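Local coordinates for protein putative mannose-6-phosphate isomerase YvyI (Bacillus subtilis, PDB 1QWR) that probably catalyses the reversible isomerisation of D-mannose 6-phosphate to D-fructose 6-phosphate as a zinc-dependent type 1 enzyme, at residues A[62-67]-A[73-78]; A[280-285]-A[297-302]. One frame throughout, in Å; residues are numbered along the deposited sequence. Where two conformers were deposited one is given.

Contact 1 of 2, residues A[62-67]-A[73-78]; sequences KTLIEL and EVFGGV
Phe75 drives the far end of its ring into the flank of the helix that starts at Leu64, and two leucines one turn apart receive it. Leu64 CD1 lies near the ring plane at the edge, 3.7 Å from Phe75 CZ. Although the CB of Leu64 does not itself aim at the loop, CG is trans to the backbone nitrogen (chi1 -169°) and the CD1 branch is carried over to the aromatic edge. Next to it, Leu67 CB comes within 4.0 Å of Phe75 CE2, and Leu67 O lies at that same edge, in plane, 3.7 Å from Phe75 CE2. Val74 covers one face, its CG1 standing 3.7 Å above the centre of the Phe75 ring. Phe270, in an edge-to-face contact, and Trp68 also meet this ring, while Ile298 of strand 296-299 touches both Leu64 and Phe75, so the tight part is wholly buried.

The other sides of the two segments are looser and more polar. Thr63 OG1 caps the helix by accepting Glu66 N at 3.1 Å, and in the conformer given Lys62 NZ forms a salt bridge with Glu66 OE1 at 2.8 Å, coming from above the carboxylate plane. Beyond Phe75 the chain reverses through a type I' turn, with Gly76 and Gly77 exposed at its corner. The cap and the ion pair stay within 62-67, whereas the two segments are joined by apolar packing and an aromatic edge; their association therefore rests on shape and burial rather than on paired charges.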
ATOM      1  N   LYS A  62      16.944   9.549  10.826  1.00 25.68           N
ATOM      2  CA  LYS A  62      16.381   8.474  11.637  1.00 25.02           C
ATOM      3  C   LYS A  62      15.427   7.612  10.810  1.00 22.81           C
ATOM      4  O   LYS A  62      14.831   8.105   9.855  1.00 22.06           O
ATOM      5  CB  LYS A  62      15.643   9.069  12.832  1.00 26.29           C
ATOM      6  CG  LYS A  62      16.582   9.809  13.801  1.00 30.77           C
ATOM      7  CD  LYS A  62      15.937   9.984  15.158  1.00 33.47           C
ATOM      8  CE  LYS A  62      16.888  10.662  16.159  1.00 36.13           C
ATOM      9  NZ  LYS A  62      18.151   9.899  16.399  1.00 35.59           N
ATOM     10  N   THR A  63      15.277   6.336  11.157  1.00 21.16           N
ATOM     11  CA  THR A  63      14.357   5.482  10.401  1.00 19.11           C
ATOM     12  C   THR A  63      12.991   5.599  11.055  1.00 17.03           C
ATOM     13  O   THR A  63      12.882   6.042  12.196  1.00 16.59           O
ATOM     14  CB  THR A  63      14.715   3.990  10.446  1.00 19.30           C
ATOM     15  OG1 THR A  63      14.568   3.510  11.794  1.00 19.54           O
ATOM     16  CG2 THR A  63      16.133   3.750   9.951  1.00 20.48           C
ATOM     17  N   LEU A  64      11.947   5.176  10.345  1.00 18.55           N
ATOM     18  CA  LEU A  64      10.612   5.256  10.914  1.00 17.98           C
ATOM     19  C   LEU A  64      10.534   4.332  12.110  1.00 16.88           C
ATOM     20  O   LEU A  64       9.761   4.580  13.018  1.00 15.19           O
ATOM     21  CB  LEU A  64       9.552   4.881   9.874  1.00 17.09           C
ATOM     22  CG  LEU A  64       8.101   5.177  10.247  1.00 15.35           C
ATOM     23  CD1 LEU A  64       7.940   6.652  10.673  1.00 17.31           C
ATOM     24  CD2 LEU A  64       7.205   4.888   9.029  1.00 15.43           C
ATOM     25  N   ILE A  65      11.353   3.273  12.136  1.00 16.97           N
ATOM     26  CA  ILE A  65      11.333   2.376  13.293  1.00 16.93           C
ATOM     27  C   ILE A  65      11.840   3.127  14.538  1.00 16.76           C
ATOM     28  O   ILE A  65      11.254   3.020  15.619  1.00 15.06           O
ATOM     29  CB  ILE A  65      12.223   1.119  13.058  1.00 18.88           C
ATOM     30  CG1 ILE A  65      11.666   0.323  11.861  1.00 19.77           C
ATOM     31  CG2 ILE A  65      12.277   0.268  14.339  1.00 16.69           C
ATOM     32  CD1 ILE A  65      12.560  -0.800  11.351  1.00 22.65           C
ATOM     33  N   GLU A  66      12.940   3.860  14.393  0.50 16.74           N
ATOM     34  CA  GLU A  66      13.487   4.615  15.520  0.50 18.40           C
ATOM     35  C   GLU A  66      12.466   5.664  16.000  0.51 18.47           C
ATOM     36  O   GLU A  66      12.351   5.935  17.195  0.51 18.07           O
ATOM     37  CB  GLU A  66      14.819   5.279  15.131  0.51 19.90           C
ATOM     38  CG  GLU A  66      15.435   6.122  16.247  0.56 23.64           C
ATOM     39  CD  GLU A  66      16.902   6.449  16.019  0.43 24.31           C
ATOM     40  OE1 GLU A  66      17.468   7.230  16.816  0.48 26.34           O
ATOM     41  OE2 GLU A  66      17.492   5.918  15.054  0.60 26.02           O
ATOM     42  N   LEU A  67      11.724   6.254  15.073  1.00 18.89           N
ATOM     43  CA  LEU A  67      10.695   7.224  15.459  1.00 18.98           C
ATOM     44  C   LEU A  67       9.606   6.518  16.255  1.00 17.54           C
ATOM     45  O   LEU A  67       9.160   6.982  17.303  1.00 16.76           O
ATOM     46  CB  LEU A  67      10.079   7.875  14.220  1.00 23.74           C
ATOM     47  CG  LEU A  67      10.759   9.121  13.676  1.00 26.52           C
ATOM     48  CD1 LEU A  67       9.790   9.822  12.724  1.00 28.89           C
ATOM     49  CD2 LEU A  67      11.114  10.068  14.824  1.00 29.09           C
ATOM     50  N   GLU A  73       5.316   9.890  20.720  0.50 19.99           N
ATOM     51  CA  GLU A  73       4.486  11.096  20.843  0.50 21.08           C
ATOM     52  C   GLU A  73       4.096  11.588  19.447  0.50 20.61           C
ATOM     53  O   GLU A  73       3.014  12.143  19.240  0.50 19.45           O
ATOM     54  CB  GLU A  73       5.268  12.195  21.569  0.50 23.97           C
ATOM     55  CG  GLU A  73       4.640  12.673  22.865  0.49 28.98           C
ATOM     56  CD  GLU A  73       5.472  13.752  23.551  0.45 30.98           C
ATOM     57  OE1 GLU A  73       5.763  14.775  22.908  0.50 33.11           O
ATOM     58  OE2 GLU A  73       5.833  13.576  24.731  0.52 34.89           O
ATOM     59  N   VAL A  74       4.997  11.380  18.493  1.00 19.25           N
ATOM     60  CA  VAL A  74       4.778  11.784  17.103  1.00 19.21           C
ATOM     61  C   VAL A  74       3.521  11.119  16.545  1.00 17.81           C
ATOM     62  O   VAL A  74       2.803  11.697  15.716  1.00 16.23           O
ATOM     63  CB  VAL A  74       6.002  11.356  16.250  1.00 19.72           C
ATOM     64  CG1 VAL A  74       5.644  11.278  14.787  1.00 19.93           C
ATOM     65  CG2 VAL A  74       7.135  12.359  16.476  1.00 22.53           C
ATOM     66  N   PHE A  75       3.288   9.897  17.005  1.00 14.64           N
ATOM     67  CA  PHE A  75       2.168   9.064  16.601  1.00 15.03           C
ATOM     68  C   PHE A  75       1.013   9.064  17.610  1.00 15.78           C
ATOM     69  O   PHE A  75       0.223   8.116  17.655  1.00 16.69           O
ATOM     70  CB  PHE A  75       2.678   7.644  16.388  1.00 15.52           C
ATOM     71  CG  PHE A  75       3.834   7.585  15.462  1.00 12.84           C
ATOM     72  CD1 PHE A  75       3.642   7.613  14.089  1.00 14.89           C
ATOM     73  CD2 PHE A  75       5.140   7.580  15.959  1.00 15.46           C
ATOM     74  CE1 PHE A  75       4.743   7.641  13.205  1.00 18.94           C
ATOM     75  CE2 PHE A  75       6.229   7.606  15.098  1.00 18.20           C
ATOM     76  CZ  PHE A  75       6.043   7.638  13.716  1.00 17.49           C
ATOM     77  N   GLY A  76       0.939  10.106  18.441  1.00 15.21           N
ATOM     78  CA  GLY A  76      -0.153  10.195  19.408  1.00 17.32           C
ATOM     79  C   GLY A  76      -0.144   9.164  20.510  1.00 18.46           C
ATOM     80  O   GLY A  76      -1.174   8.895  21.135  1.00 20.41           O
ATOM     81  N   GLY A  77       1.028   8.592  20.763  1.00 20.47           N
ATOM     82  CA  GLY A  77       1.164   7.597  21.815  1.00 20.60           C
ATOM     83  C   GLY A  77       0.387   6.313  21.619  1.00 21.40           C
ATOM     84  O   GLY A  77       0.114   5.619  22.585  1.00 21.75           O
ATOM     85  N   VAL A  78       0.043   5.968  20.386  1.00 21.16           N
ATOM     86  CA  VAL A  78      -0.715   4.737  20.161  1.00 22.70           C
ATOM     87  C   VAL A  78       0.090   3.490  20.490  1.00 23.91           C
ATOM     88  O   VAL A  78       1.320   3.482  20.412  1.00 22.49           O
ATOM     89  CB  VAL A  78      -1.225   4.650  18.724  1.00 24.08           C
ATOM     90  CG1 VAL A  78      -2.316   5.697  18.509  1.00 22.20           C
ATOM     91  CG2 VAL A  78      -0.094   4.868  17.759  1.00 23.39           C
TER

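Contact 2 of 2, residues A[280-285]-A[297-302]; sequences GLLKYE and FILPAQ
The Phe297 ring receives Leu282 CD1 obliquely, at 4.4 Å from its CE1 atom, while Leu299, two residues further along the same strand, lies in plane at the ring edge with its CG 3.8 Å from Phe297 CE1. The ring of Phe10 also meets Phe297, the planes inclined by about 35°, and Leu291, Cys273 and Val275 add aliphatic and sulfur-bearing neighbours. Leu282 makes the entire crossing with a single methyl: the same CD1 that approaches the ring stands 4.4 Å from Leu299 CD2. Its CG is extended away from the backbone nitrogen (chi1 -172°), which sends the branched end across the interior into the notch between Phe297 and Leu299. From the other strand, Leu299 reaches back by its CD2 branch, although its CB does not itself point at the facing strand. Phe306 touches both Leu282 and Leu299 and so helps fill the layer between them.

Spacing explains why only side-chain ends touch. The closest alpha carbons, those of Leu282 and Leu299, are 11.2 Å apart, too far for the strands to be hydrogen-bonded partners. Each bonds to others instead: Leu282 pairs through its backbone with Cys289, and Phe297 with Cys273. Strand 278-284 belongs to a four-stranded antiparallel sheet, whereas strand 296-299 runs between strands 9-17 and 271-276. Two antiparallel sheets facing each other through large apolar residues are those of the cupin jelly roll, a flattened beta-barrel with an apolar core, as expected for this domain of a type 1 phosphomannose isomerase.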
ATOM      1  N   GLY A 280       1.581  21.444  -4.682  1.00 19.22           N
ATOM      2  CA  GLY A 280       0.881  22.413  -3.870  1.00 19.11           C
ATOM      3  C   GLY A 280       1.747  22.922  -2.741  1.00 19.01           C
ATOM      4  O   GLY A 280       2.894  22.489  -2.560  1.00 21.76           O
ATOM      5  N   LEU A 281       1.177  23.827  -1.965  1.00 19.47           N
ATOM      6  CA  LEU A 281       1.893  24.436  -0.866  1.00 20.88           C
ATOM      7  C   LEU A 281       1.139  24.187   0.446  1.00 20.39           C
ATOM      8  O   LEU A 281      -0.035  24.541   0.594  1.00 20.30           O
ATOM      9  CB  LEU A 281       2.050  25.944  -1.145  1.00 24.40           C
ATOM     10  CG  LEU A 281       3.063  26.698  -0.267  1.00 26.60           C
ATOM     11  CD1 LEU A 281       4.444  26.118  -0.484  1.00 27.72           C
ATOM     12  CD2 LEU A 281       3.063  28.192  -0.593  1.00 27.38           C
ATOM     13  N   LEU A 282       1.823  23.550   1.396  1.00 20.49           N
ATOM     14  CA  LEU A 282       1.217  23.289   2.696  1.00 19.06           C
ATOM     15  C   LEU A 282       1.670  24.419   3.625  1.00 21.04           C
ATOM     16  O   LEU A 282       2.872  24.688   3.769  1.00 22.60           O
ATOM     17  CB  LEU A 282       1.684  21.926   3.235  1.00 18.34           C
ATOM     18  CG  LEU A 282       0.987  21.426   4.504  1.00 20.71           C
ATOM     19  CD1 LEU A 282       1.169  19.918   4.610  1.00 24.26           C
ATOM     20  CD2 LEU A 282       1.573  22.111   5.715  1.00 20.51           C
ATOM     21  N   LYS A 283       0.706  25.089   4.247  1.00 20.74           N
ATOM     22  CA  LYS A 283       1.029  26.187   5.150  1.00 22.18           C
ATOM     23  C   LYS A 283       0.419  25.951   6.518  1.00 22.95           C
ATOM     24  O   LYS A 283      -0.713  25.488   6.632  1.00 22.21           O
ATOM     25  CB  LYS A 283       0.513  27.505   4.573  1.00 24.02           C
ATOM     26  CG  LYS A 283       0.994  27.735   3.153  1.00 26.94           C
ATOM     27  CD  LYS A 283       1.125  29.210   2.825  1.00 33.95           C
ATOM     28  CE  LYS A 283      -0.221  29.880   2.683  1.00 36.06           C
ATOM     29  NZ  LYS A 283      -0.035  31.296   2.248  1.00 40.90           N
ATOM     30  N   TYR A 284       1.186  26.243   7.559  1.00 23.08           N
ATOM     31  CA  TYR A 284       0.697  26.091   8.929  1.00 26.62           C
ATOM     32  C   TYR A 284       1.492  27.053   9.801  1.00 27.87           C
ATOM     33  O   TYR A 284       2.721  27.174   9.666  1.00 25.76           O
ATOM     34  CB  TYR A 284       0.863  24.649   9.414  1.00 26.62           C
ATOM     35  CG  TYR A 284       2.282  24.193   9.547  1.00 26.27           C
ATOM     36  CD1 TYR A 284       2.914  24.166  10.793  1.00 29.22           C
ATOM     37  CD2 TYR A 284       2.996  23.776   8.434  1.00 28.20           C
ATOM     38  CE1 TYR A 284       4.238  23.722  10.916  1.00 30.55           C
ATOM     39  CE2 TYR A 284       4.310  23.342   8.539  1.00 29.59           C
ATOM     40  CZ  TYR A 284       4.928  23.318   9.785  1.00 30.38           C
ATOM     41  OH  TYR A 284       6.249  22.924   9.871  1.00 33.15           O
ATOM     42  N   GLU A 285       0.778  27.735  10.691  1.00 32.12           N
ATOM     43  CA  GLU A 285       1.387  28.736  11.552  1.00 36.39           C
ATOM     44  C   GLU A 285       2.178  29.656  10.617  1.00 36.94           C
ATOM     45  O   GLU A 285       1.645  30.069   9.589  1.00 38.52           O
ATOM     46  CB  GLU A 285       2.268  28.063  12.613  1.00 38.70           C
ATOM     47  CG  GLU A 285       1.471  27.043  13.431  1.00 41.66           C
ATOM     48  CD  GLU A 285       2.082  26.730  14.780  1.00 43.94           C
ATOM     49  OE1 GLU A 285       3.300  26.441  14.840  1.00 44.86           O
ATOM     50  OE2 GLU A 285       1.332  26.764  15.780  1.00 44.60           O
ATOM     51  N   PHE A 297       4.725  11.608   3.362  1.00 13.45           N
ATOM     52  CA  PHE A 297       4.987  12.200   4.666  1.00 14.44           C
ATOM     53  C   PHE A 297       3.940  11.846   5.687  1.00 14.18           C
ATOM     54  O   PHE A 297       2.831  11.381   5.355  1.00 14.92           O
ATOM     55  CB  PHE A 297       5.089  13.730   4.546  1.00 13.56           C
ATOM     56  CG  PHE A 297       3.848  14.393   3.988  1.00 12.34           C
ATOM     57  CD1 PHE A 297       2.866  14.929   4.838  1.00 14.72           C
ATOM     58  CD2 PHE A 297       3.677  14.502   2.622  1.00 13.03           C
ATOM     59  CE1 PHE A 297       1.724  15.574   4.310  1.00 14.85           C
ATOM     60  CE2 PHE A 297       2.543  15.140   2.076  1.00 16.24           C
ATOM     61  CZ  PHE A 297       1.559  15.683   2.919  1.00 16.00           C
ATOM     62  N   ILE A 298       4.311  12.061   6.941  1.00 15.03           N
ATOM     63  CA  ILE A 298       3.424  11.813   8.054  1.00 14.74           C
ATOM     64  C   ILE A 298       3.125  13.134   8.735  1.00 16.70           C
ATOM     65  O   ILE A 298       4.032  13.948   8.951  1.00 16.52           O
ATOM     66  CB  ILE A 298       4.091  10.844   9.066  1.00 13.56           C
ATOM     67  CG1 ILE A 298       4.082   9.430   8.488  1.00 14.69           C
ATOM     68  CG2 ILE A 298       3.365  10.904  10.419  1.00 15.29           C
ATOM     69  CD1 ILE A 298       4.865   8.435   9.329  1.00 16.59           C
ATOM     70  N   LEU A 299       1.837  13.382   9.005  1.00 15.78           N
ATOM     71  CA  LEU A 299       1.449  14.561   9.749  1.00 14.28           C
ATOM     72  C   LEU A 299       1.265  13.988  11.165  1.00 13.96           C
ATOM     73  O   LEU A 299       0.391  13.127  11.404  1.00 14.32           O
ATOM     74  CB  LEU A 299       0.113  15.159   9.233  1.00 13.83           C
ATOM     75  CG  LEU A 299       0.170  15.674   7.785  1.00 17.08           C
ATOM     76  CD1 LEU A 299      -1.212  16.187   7.314  1.00 16.21           C
ATOM     77  CD2 LEU A 299       1.210  16.788   7.699  1.00 17.32           C
ATOM     78  N   PRO A 300       2.084  14.454  12.115  1.00 15.83           N
ATOM     79  CA  PRO A 300       2.081  14.030  13.520  1.00 15.81           C
ATOM     80  C   PRO A 300       0.821  14.353  14.307  1.00 17.27           C
ATOM     81  O   PRO A 300      -0.020  15.142  13.865  1.00 16.43           O
ATOM     82  CB  PRO A 300       3.321  14.726  14.087  1.00 16.24           C
ATOM     83  CG  PRO A 300       3.363  15.987  13.330  1.00 17.52           C
ATOM     84  CD  PRO A 300       3.057  15.543  11.903  1.00 14.81           C
ATOM     85  N   ALA A 301       0.705  13.718  15.475  1.00 18.10           N
ATOM     86  CA  ALA A 301      -0.430  13.907  16.377  1.00 17.56           C
ATOM     87  C   ALA A 301      -0.737  15.371  16.652  1.00 19.00           C
ATOM     88  O   ALA A 301      -1.897  15.788  16.575  1.00 18.85           O
ATOM     89  CB  ALA A 301      -0.168  13.186  17.702  1.00 18.26           C
ATOM     90  N   GLN A 302       0.298  16.144  16.976  1.00 20.33           N
ATOM     91  CA  GLN A 302       0.118  17.565  17.293  1.00 21.62           C
ATOM     92  C   GLN A 302       0.234  18.531  16.112  1.00 21.87           C
ATOM     93  O   GLN A 302       0.458  19.727  16.295  1.00 20.70           O
ATOM     94  CB  GLN A 302       1.102  17.974  18.398  1.00 22.90           C
ATOM     95  CG  GLN A 302       0.998  17.112  19.665  1.00 29.03           C
ATOM     96  CD  GLN A 302      -0.438  16.845  20.110  1.00 31.41           C
ATOM     97  OE1 GLN A 302      -1.292  17.745  20.105  1.00 33.03           O
ATOM     98  NE2 GLN A 302      -0.708  15.601  20.523  1.00 33.31           N
TER

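From the N terminus, contact 1 comes first: residues 68-72 carry the chain round, so the loop 73-78 after helix 64-70 comes back against the first turn of that helix, a short closure within the type I catalytic region. Contact 2 follows much later, in the cupin domain, where it closes residues 286-296, which hold strand 287-292. The two are in series, neither nested nor crossing, with centres about 16 Å apart. They nevertheless meet directly: Val74 O and Ala301 N, 2.9 Å apart, probably hydrogen-bond, and Ala301 CB packs on Gly76 N. The segment 297-302 thus joins the helix-loop unit to the cupin barrel, binding the two regions together.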